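Local coordinates for protein pyroglutatmate porin OpdO (PDB 3SZV) that probably acts as an outer-membrane porin of the OprD family, a beta-barrel channel for carboxylates, perhaps including pyroglutamate, at residues Y277-Y288 and V297-V308. Sequence-based numbering, arbitrary orientation.
Sequences YQRISGDDPYPY and VNFIQIGDFGNV. With C8E ((hydroxyethyloxy)tri(ethyloxy)octane), chain G.
Gln278, near the C-terminal end of strand 271-281, and Tyr288, in the loop that follows, bind segment 297-308, the later part of the same long loop, which leads to strand 311-320 of this OprD-family beta-barrel. Both ends of the Gln278 amide are used. Its OE1 takes the backbone N-H of Asn298 at 3.0 Å, nearly straight but from above the carbonyl plane. Its NE2 gives to Asp304 O at 3.1 Å, in the plane of that carbonyl, and to Phe305 O, whose carbonyl it meets from above. Both acceptors lie in the Gln278 amide plane, which should fix its rotation. With CG anti to the backbone N (chi1 -175°), the extended chain carries the amide between the backbone at Asn298 and that at Asp304-Phe305. Tyr288 OH donates to Asp304 OD2 at 2.6 Å on the anti side of the carboxylate, the ring and carboxylate planes 71° apart. Asp304 OD1 closes an Asx turn onto Gly306 N and also forms a salt bridge with Arg184, just before strand 186-200, so this one carboxylate ties the loop to a distant part of the chain. Tyr286 N bonds Gly306 O at 3.0 Å. Around these bonds, the Asn298 amide slides past Gln278, its ND2 3.5 Å from Gln278 CB; its OD1 accepts from Gln314 NE2 and its ND2 bonds Ser312 OG, both on adjacent strand 311-320. Ile280 lays its CG1 and CG2 branches against the carbonyls of Phe305 and Asn307. C16 of a bound C8E detergent lies over the centre of the Tyr277 ring, consistent with a lipid-facing side chain. At the far end, Val308 CG2 packs 3.7 Å from Pro285 CD.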
loop_
_atom_site.group_PDB
_atom_site.type_symbol
_atom_site.label_atom_id
_atom_site.label_comp_id
_atom_site.label_asym_id
_atom_site.label_seq_id
_atom_site.Cartn_x
_atom_site.Cartn_y
_atom_site.Cartn_z
ATOM N N TYR A 277 -12.488 -6.525 12.641
ATOM C CA TYR A 277 -13.177 -7.774 12.341
ATOM C C TYR A 277 -13.193 -7.949 10.840
ATOM O O TYR A 277 -13.437 -6.995 10.100
ATOM C CB TYR A 277 -14.615 -7.742 12.862
ATOM C CG TYR A 277 -15.405 -8.976 12.471
ATOM C CD1 TYR A 277 -15.197 -10.177 13.118
ATOM C CD2 TYR A 277 -16.313 -8.936 11.430
ATOM C CE1 TYR A 277 -15.911 -11.307 12.759
ATOM C CE2 TYR A 277 -17.023 -10.057 11.058
ATOM C CZ TYR A 277 -16.806 -11.234 11.724
ATOM O OH TYR A 277 -17.519 -12.362 11.361
ATOM N N GLN A 278 -12.945 -9.174 10.384
ATOM C CA GLN A 278 -12.918 -9.451 8.958
ATOM C C GLN A 278 -13.571 -10.788 8.672
ATOM O O GLN A 278 -13.349 -11.759 9.389
ATOM C CB GLN A 278 -11.475 -9.423 8.450
ATOM C CG GLN A 278 -11.299 -9.587 6.964
ATOM C CD GLN A 278 -9.897 -9.168 6.562
ATOM O OE1 GLN A 278 -9.572 -7.969 6.559
ATOM N NE2 GLN A 278 -9.033 -10.148 6.280
ATOM N N ARG A 279 -14.384 -10.834 7.620
ATOM C CA ARG A 279 -15.057 -12.071 7.237
ATOM C C ARG A 279 -14.953 -12.266 5.743
ATOM O O ARG A 279 -15.454 -11.459 4.957
ATOM C CB ARG A 279 -16.523 -12.068 7.669
ATOM C CG ARG A 279 -17.257 -13.372 7.331
ATOM C CD ARG A 279 -16.551 -14.582 7.952
ATOM N N ILE A 280 -14.284 -13.344 5.357
ATOM C CA ILE A 280 -14.167 -13.737 3.966
ATOM C C ILE A 280 -15.201 -14.822 3.695
ATOM O O ILE A 280 -15.378 -15.723 4.518
ATOM C CB ILE A 280 -12.755 -14.313 3.676
ATOM C CG1 ILE A 280 -11.647 -13.415 4.262
ATOM C CG2 ILE A 280 -12.555 -14.529 2.185
ATOM C CD1 ILE A 280 -11.623 -11.958 3.731
ATOM N N SER A 281 -15.882 -14.752 2.556
ATOM C CA SER A 281 -16.841 -15.802 2.206
ATOM C C SER A 281 -16.916 -16.032 0.707
ATOM O O SER A 281 -16.371 -15.268 -0.086
ATOM C CB SER A 281 -18.225 -15.498 2.788
ATOM O OG SER A 281 -18.778 -14.326 2.213
ATOM N N GLY A 282 -17.600 -17.104 0.319
ATOM C CA GLY A 282 -17.603 -17.539 -1.062
ATOM C C GLY A 282 -16.682 -18.728 -1.249
ATOM O O GLY A 282 -16.047 -19.190 -0.296
ATOM N N ASP A 283 -16.596 -19.224 -2.477
ATOM C CA ASP A 283 -15.746 -20.371 -2.770
ATOM C C ASP A 283 -14.261 -20.012 -2.830
ATOM O O ASP A 283 -13.396 -20.891 -2.757
ATOM C CB ASP A 283 -16.164 -21.008 -4.094
ATOM C CG ASP A 283 -17.571 -21.571 -4.048
ATOM O OD1 ASP A 283 -18.258 -21.538 -5.089
ATOM O OD2 ASP A 283 -17.987 -22.045 -2.970
ATOM N N ASP A 284 -13.971 -18.722 -2.960
ATOM C CA ASP A 284 -12.615 -18.283 -3.243
ATOM C C ASP A 284 -12.094 -17.310 -2.199
ATOM O O ASP A 284 -12.865 -16.668 -1.485
ATOM C CB ASP A 284 -12.569 -17.652 -4.636
ATOM C CG ASP A 284 -12.921 -18.646 -5.707
ATOM O OD1 ASP A 284 -12.031 -19.434 -6.077
ATOM O OD2 ASP A 284 -14.091 -18.697 -6.152
ATOM N N PRO A 285 -10.764 -17.217 -2.086
ATOM C CA PRO A 285 -10.133 -16.265 -1.173
ATOM C C PRO A 285 -10.192 -14.862 -1.773
ATOM O O PRO A 285 -10.657 -14.679 -2.907
ATOM C CB PRO A 285 -8.693 -16.767 -1.109
ATOM C CG PRO A 285 -8.450 -17.277 -2.501
ATOM C CD PRO A 285 -9.771 -17.942 -2.896
ATOM N N TYR A 286 -9.724 -13.868 -1.023
ATOM C CA TYR A 286 -9.821 -12.486 -1.487
ATOM C C TYR A 286 -8.857 -12.207 -2.637
ATOM O O TYR A 286 -7.651 -12.344 -2.480
ATOM C CB TYR A 286 -9.482 -11.569 -0.339
ATOM C CG TYR A 286 -9.674 -10.100 -0.640
ATOM C CD1 TYR A 286 -10.954 -9.567 -0.748
ATOM C CD2 TYR A 286 -8.587 -9.238 -0.784
ATOM C CE1 TYR A 286 -11.165 -8.221 -0.988
ATOM C CE2 TYR A 286 -8.792 -7.878 -1.036
ATOM C CZ TYR A 286 -10.080 -7.382 -1.128
ATOM O OH TYR A 286 -10.332 -6.048 -1.355
ATOM N N PRO A 287 -9.391 -11.810 -3.795
ATOM C CA PRO A 287 -8.479 -11.598 -4.918
ATOM C C PRO A 287 -7.873 -10.208 -4.902
ATOM O O PRO A 287 -8.513 -9.234 -4.495
ATOM C CB PRO A 287 -9.389 -11.761 -6.142
ATOM C CG PRO A 287 -10.735 -11.320 -5.652
ATOM C CD PRO A 287 -10.809 -11.768 -4.200
ATOM N N TYR A 288 -6.619 -10.142 -5.347
ATOM C CA TYR A 288 -5.910 -8.883 -5.561
ATOM C C TYR A 288 -4.717 -9.164 -6.436
ATOM O O TYR A 288 -4.328 -10.314 -6.613
ATOM C CB TYR A 288 -5.480 -8.226 -4.245
ATOM C CG TYR A 288 -4.677 -9.024 -3.227
ATOM C CD1 TYR A 288 -3.324 -8.773 -3.030
ATOM C CD2 TYR A 288 -5.297 -9.959 -2.395
ATOM C CE1 TYR A 288 -2.601 -9.451 -2.056
ATOM C CE2 TYR A 288 -4.585 -10.625 -1.412
ATOM C CZ TYR A 288 -3.238 -10.370 -1.253
ATOM O OH TYR A 288 -2.501 -10.983 -0.282
ATOM N N VAL A 297 -8.777 -4.969 6.290
ATOM C CA VAL A 297 -8.491 -4.378 7.595
ATOM C C VAL A 297 -7.525 -5.218 8.425
ATOM O O VAL A 297 -6.789 -4.669 9.249
ATOM C CB VAL A 297 -9.777 -4.061 8.427
ATOM C CG1 VAL A 297 -10.716 -3.084 7.676
ATOM C CG2 VAL A 297 -10.507 -5.351 8.865
ATOM N N ASN A 298 -7.534 -6.545 8.237
ATOM C CA ASN A 298 -6.651 -7.407 9.011
ATOM C C ASN A 298 -5.413 -7.891 8.249
ATOM O O ASN A 298 -4.769 -8.860 8.644
ATOM C CB ASN A 298 -7.443 -8.589 9.603
ATOM C CG ASN A 298 -8.391 -8.157 10.727
ATOM O OD1 ASN A 298 -8.324 -7.029 11.235
ATOM N ND2 ASN A 298 -9.273 -9.071 11.135
ATOM N N PHE A 299 -5.066 -7.188 7.170
ATOM C CA PHE A 299 -3.808 -7.427 6.462
ATOM C C PHE A 299 -2.692 -6.750 7.248
ATOM O O PHE A 299 -2.708 -5.528 7.450
ATOM C CB PHE A 299 -3.893 -6.868 5.032
ATOM C CG PHE A 299 -2.561 -6.645 4.352
ATOM C CD1 PHE A 299 -1.689 -7.696 4.112
ATOM C CD2 PHE A 299 -2.225 -5.382 3.892
ATOM C CE1 PHE A 299 -0.467 -7.473 3.453
ATOM C CE2 PHE A 299 -1.018 -5.159 3.233
ATOM C CZ PHE A 299 -0.145 -6.206 3.016
ATOM N N ILE A 300 -1.741 -7.560 7.702
ATOM C CA ILE A 300 -0.683 -7.098 8.591
ATOM C C ILE A 300 0.701 -7.492 8.056
ATOM O O ILE A 300 0.887 -7.507 6.833
ATOM C CB ILE A 300 -0.969 -7.525 10.049
ATOM C CG1 ILE A 300 -1.124 -9.044 10.183
ATOM C CG2 ILE A 300 -2.219 -6.820 10.554
ATOM C CD1 ILE A 300 -1.051 -9.508 11.636
ATOM N N GLN A 301 1.677 -7.773 8.923
ATOM C CA GLN A 301 3.053 -7.874 8.437
ATOM C C GLN A 301 3.239 -9.009 7.447
ATOM O O GLN A 301 3.844 -8.832 6.383
ATOM C CB GLN A 301 4.049 -8.009 9.592
ATOM C CG GLN A 301 5.500 -8.084 9.138
ATOM C CD GLN A 301 6.483 -8.000 10.298
ATOM O OE1 GLN A 301 6.214 -7.364 11.320
ATOM N NE2 GLN A 301 7.634 -8.647 10.147
ATOM N N ILE A 302 2.720 -10.174 7.794
ATOM C CA ILE A 302 2.875 -11.339 6.930
ATOM C C ILE A 302 1.565 -11.692 6.232
ATOM O O ILE A 302 1.471 -11.678 4.994
ATOM C CB ILE A 302 3.409 -12.547 7.710
ATOM C CG1 ILE A 302 4.783 -12.216 8.312
ATOM C CG2 ILE A 302 3.505 -13.782 6.802
ATOM C CD1 ILE A 302 5.373 -13.307 9.174
ATOM N N GLY A 303 0.539 -11.972 7.020
ATOM C CA GLY A 303 -0.697 -12.495 6.465
ATOM C C GLY A 303 -1.776 -11.489 6.129
ATOM O O GLY A 303 -1.824 -10.376 6.681
ATOM N N ASP A 304 -2.649 -11.876 5.206
ATOM C CA ASP A 304 -3.770 -11.034 4.823
ATOM C C ASP A 304 -5.094 -11.449 5.471
ATOM O O ASP A 304 -6.079 -10.704 5.411
ATOM C CB ASP A 304 -3.914 -10.933 3.292
ATOM C CG ASP A 304 -4.171 -12.263 2.628
ATOM O OD1 ASP A 304 -4.478 -13.264 3.328
ATOM O OD2 ASP A 304 -4.088 -12.305 1.377
ATOM N N PHE A 305 -5.105 -12.624 6.102
ATOM C CA PHE A 305 -6.318 -13.177 6.697
ATOM C C PHE A 305 -7.452 -13.208 5.677
ATOM O O PHE A 305 -8.628 -13.044 5.994
ATOM C CB PHE A 305 -6.640 -12.474 8.022
ATOM C CG PHE A 305 -5.636 -12.802 9.090
ATOM C CD1 PHE A 305 -5.865 -13.842 9.985
ATOM C CD2 PHE A 305 -4.412 -12.141 9.135
ATOM C CE1 PHE A 305 -4.912 -14.192 10.934
ATOM C CE2 PHE A 305 -3.460 -12.481 10.077
ATOM C CZ PHE A 305 -3.710 -13.507 10.983
ATOM N N GLY A 306 -7.055 -13.481 4.437
ATOM C CA GLY A 306 -7.971 -13.471 3.310
ATOM C C GLY A 306 -8.222 -14.846 2.725
ATOM O O GLY A 306 -8.670 -14.971 1.583
ATOM N N ASN A 307 -7.923 -15.881 3.508
ATOM C CA ASN A 307 -8.170 -17.254 3.074
ATOM C C ASN A 307 -9.655 -17.580 2.935
ATOM O O ASN A 307 -10.513 -16.899 3.502
ATOM C CB ASN A 307 -7.493 -18.236 4.039
ATOM C CG ASN A 307 -5.988 -18.117 4.003
ATOM O OD1 ASN A 307 -5.345 -18.605 3.067
ATOM N ND2 ASN A 307 -5.414 -17.477 5.019
ATOM N N VAL A 308 -9.948 -18.628 2.181
ATOM C CA VAL A 308 -11.325 -19.073 1.997
ATOM C C VAL A 308 -12.058 -19.212 3.332
ATOM O O VAL A 308 -11.593 -19.914 4.243
ATOM C CB VAL A 308 -11.372 -20.422 1.231
ATOM C CG1 VAL A 308 -12.796 -20.941 1.139
ATOM C CG2 VAL A 308 -10.756 -20.252 -0.157
HETATM C C11 C8E G . -18.634 -14.249 16.445
HETATM O O12 C8E G . -19.510 -13.250 15.974
HETATM C C13 C8E G . -18.777 -12.156 15.473
HETATM C C14 C8E G . -19.480 -11.628 14.231
HETATM O O15 C8E G . -19.916 -10.311 14.467
HETATM C C16 C8E G . -19.081 -9.376 13.817
HETATM C C17 C8E G . -19.029 -8.110 14.662
HETATM O O18 C8E G . -18.350 -7.107 13.944
HETATM C C19 C8E G . -19.227 -6.305 13.189
HETATM C C20 C8E G . -18.655 -4.892 13.155
HETATM O O21 C8E G . -19.649 -3.969 12.784
#